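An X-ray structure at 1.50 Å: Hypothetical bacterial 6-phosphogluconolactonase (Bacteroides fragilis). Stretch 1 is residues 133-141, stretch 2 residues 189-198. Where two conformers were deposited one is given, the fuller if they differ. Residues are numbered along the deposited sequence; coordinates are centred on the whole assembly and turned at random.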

# COMPACT_ATOMS: atom_id res chain seq x y z
N LEU A 133 -9.49 16.96 -6.83
CA LEU A 133 -8.52 17.41 -5.84
C LEU A 133 -8.37 18.91 -5.82
O LEU A 133 -8.28 19.55 -6.87
N LEU A 134 -8.25 19.47 -4.63
CA LEU A 134 -7.85 20.86 -4.52
C LEU A 134 -6.32 20.89 -4.54
O LEU A 134 -5.67 19.89 -4.24
N PRO A 135 -5.71 22.03 -4.85
CA PRO A 135 -4.23 22.11 -4.76
C PRO A 135 -3.74 21.76 -3.36
O PRO A 135 -4.49 21.92 -2.40
N ALA A 136 -2.51 21.26 -3.24
CA ALA A 136 -1.99 20.85 -1.93
C ALA A 136 -2.22 21.91 -0.86
O ALA A 136 -2.05 23.11 -1.14
N SER A 137 -2.71 21.50 0.31
CA SER A 137 -2.93 22.43 1.43
C SER A 137 -1.78 22.36 2.42
O SER A 137 -1.62 23.28 3.22
N ASP A 138 -0.95 21.30 2.36
CA ASP A 138 0.21 21.17 3.25
C ASP A 138 1.26 20.27 2.63
O ASP A 138 0.92 19.31 1.96
N VAL A 139 2.52 20.62 2.81
CA VAL A 139 3.70 19.83 2.40
C VAL A 139 4.57 19.77 3.65
O VAL A 139 5.02 20.82 4.13
N ILE A 140 4.71 18.58 4.23
CA ILE A 140 5.42 18.39 5.50
C ILE A 140 6.77 17.75 5.21
O ILE A 140 6.81 16.61 4.73
N GLU A 141 7.86 18.49 5.44
CA GLU A 141 9.22 18.02 5.18
C GLU A 141 9.81 17.33 6.39
O GLU A 141 9.46 17.66 7.54
N ASN A 189 -11.41 20.20 6.00
CA ASN A 189 -11.88 19.89 4.66
C ASN A 189 -11.60 21.06 3.71
O ASN A 189 -10.97 22.05 4.10
N ALA A 190 -12.06 20.93 2.47
CA ALA A 190 -11.87 21.93 1.41
C ALA A 190 -12.56 23.26 1.70
O ALA A 190 -12.04 24.31 1.31
N ASP A 191 -13.71 23.21 2.40
CA ASP A 191 -14.51 24.40 2.70
C ASP A 191 -13.97 25.19 3.90
O ASP A 191 -13.90 26.42 3.84
N ASN A 192 -13.65 24.50 5.01
CA ASN A 192 -13.20 25.26 6.18
C ASN A 192 -11.70 25.60 6.17
O ASN A 192 -11.29 26.45 6.97
N LYS A 193 -10.89 24.97 5.28
CA LYS A 193 -9.45 25.22 5.14
C LYS A 193 -8.67 25.01 6.47
O LYS A 193 -7.56 25.54 6.64
N GLU A 194 -9.22 24.20 7.41
CA GLU A 194 -8.49 23.92 8.65
C GLU A 194 -7.31 23.00 8.33
O GLU A 194 -7.36 22.20 7.36
N LYS A 195 -6.26 23.07 9.17
CA LYS A 195 -5.10 22.21 8.96
C LYS A 195 -5.46 20.76 9.30
O LYS A 195 -6.05 20.51 10.36
N PHE A 196 -5.08 19.81 8.43
CA PHE A 196 -5.41 18.42 8.65
C PHE A 196 -4.48 17.76 9.69
O PHE A 196 -4.96 17.04 10.58
N LEU A 197 -3.16 17.91 9.50
CA LEU A 197 -2.19 17.22 10.34
C LEU A 197 -1.36 18.13 11.21
O LEU A 197 -0.92 19.18 10.75
N THR A 198 -1.12 17.70 12.45
CA THR A 198 -0.23 18.38 13.39
C THR A 198 0.69 17.33 13.98
O THR A 198 0.26 16.19 14.17

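Two segments distant in sequence can pack with no direct hydrogen bond between them, relying on small apolar contacts and on water; residues 133-141 and 189-198 illustrate the principle, burying just 237 Å² in total.

The apolar contacts are two. Leu134 points toward the other stretch with chi1 at -92°, between wells, and chi2 p, which brings its CD2 to 3.8 Å from CB of Ala190. Ile140 (m, t) and Leu197 (m, t) each point toward the opposite stretch and meet through Ile140 CD1 and Leu197 CD1 at 3.9 Å.

The lysines contribute chiefly through their length. Lys193 leaves its backbone sideways, yet its end comes nearer: NZ lies 3.6 Å from Leu134 CD2, while the ammonium donates a hydrogen bond within its own stretch, from Lys193 NZ to Ala190 O (3.0 Å). Lys195, t at all four chi angles, reaches Asp138, with CE 3.6 Å from Asp138 OD2.

Polar bridging falls to water. Asp138 (chi1 t) points toward the other stretch, but its OD2 remains 4.2 Å from Leu197 O. Two waters each donate to Asp138 OD2 at 2.7 Å; water 1 accepts from Leu197 N and water 2 donates to Leu197 O, both at 2.8 Å. A single carboxylate oxygen thereby serves both backbone polar groups of Leu197.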

# COMPACT_ATOMS: atom_id res chain seq x y z
CB LEU A 133 -7.13 16.82 -6.10
CG LEU A 133 -6.98 15.33 -6.00
CD1 LEU A 133 -5.82 14.87 -6.87
CD2 LEU A 133 -6.74 14.92 -4.59
CB LEU A 134 -8.39 21.52 -3.23
CG LEU A 134 -9.72 22.23 -3.33
CD1 LEU A 134 -10.86 21.24 -3.42
CD2 LEU A 134 -9.93 23.17 -2.15
CB PRO A 135 -3.95 23.59 -5.07
CG PRO A 135 -5.13 24.02 -5.88
CD PRO A 135 -6.30 23.31 -5.26
CB ALA A 136 -0.52 20.56 -2.04
CB SER A 137 -4.25 22.14 2.15
OG SER A 137 -4.26 20.77 2.53
CB ASP A 138 -0.24 20.60 4.60
CG ASP A 138 0.66 20.89 5.79
OD1 ASP A 138 1.65 21.68 5.63
OD2 ASP A 138 0.32 20.44 6.91
CB VAL A 139 4.46 20.35 1.14
CG1 VAL A 139 5.66 19.45 0.80
CG2 VAL A 139 3.54 20.47 -0.06
CB ILE A 140 4.56 17.57 6.51
CG1 ILE A 140 3.18 18.26 6.70
CG2 ILE A 140 5.28 17.41 7.86
CD1 ILE A 140 2.07 17.43 7.30
CB GLU A 141 10.11 19.20 4.76
CG GLU A 141 9.73 19.83 3.43
CD GLU A 141 10.20 19.15 2.16
OE1 GLU A 141 11.05 18.24 2.23
OE2 GLU A 141 9.73 19.57 1.08
CB ASN A 189 -13.38 19.50 4.66
CG ASN A 189 -14.29 20.60 5.14
OD1 ASN A 189 -14.00 21.77 4.98
ND2 ASN A 189 -15.40 20.23 5.76
CB ALA A 190 -12.42 21.36 0.10
CB ASP A 191 -15.98 23.99 2.96
CG ASP A 191 -16.90 25.12 3.39
OD1 ASP A 191 -17.01 26.11 2.65
OD2 ASP A 191 -17.51 25.00 4.47
CB ASN A 192 -13.60 24.57 7.48
CG ASN A 192 -13.04 23.19 7.65
OD1 ASN A 192 -11.89 22.91 7.29
ND2 ASN A 192 -13.83 22.30 8.25
CB LYS A 193 -9.17 26.66 4.61
CG LYS A 193 -10.03 27.13 3.43
CD LYS A 193 -9.55 26.60 2.10
CE LYS A 193 -10.32 27.17 0.93
NZ LYS A 193 -10.29 26.23 -0.23
CB GLU A 194 -9.39 23.27 9.73
CG GLU A 194 -10.57 24.13 10.16
CD GLU A 194 -11.54 23.46 11.11
OE1 GLU A 194 -11.16 22.44 11.73
OE2 GLU A 194 -12.68 23.97 11.26
CB LYS A 195 -3.93 22.70 9.82
CG LYS A 195 -2.59 22.05 9.51
CD LYS A 195 -1.51 22.83 10.29
CE LYS A 195 -0.13 22.57 9.74
NZ LYS A 195 0.93 23.12 10.64
CB PHE A 196 -5.33 17.66 7.30
CG PHE A 196 -5.74 16.21 7.30
CD1 PHE A 196 -6.85 15.78 8.00
CD2 PHE A 196 -5.02 15.27 6.56
CE1 PHE A 196 -7.24 14.43 7.99
CE2 PHE A 196 -5.43 13.94 6.51
CZ PHE A 196 -6.52 13.53 7.25
CB LEU A 197 -1.21 16.43 9.46
CG LEU A 197 -1.83 15.41 8.49
CD1 LEU A 197 -0.75 14.76 7.61
CD2 LEU A 197 -2.66 14.38 9.24
CB THR A 198 -1.03 19.12 14.47
OG1 THR A 198 -1.95 18.20 15.07
CG2 THR A 198 -1.79 20.31 13.92
O HOH W 1 -2.06 19.13 7.20
O HOH W 2 1.36 19.98 9.41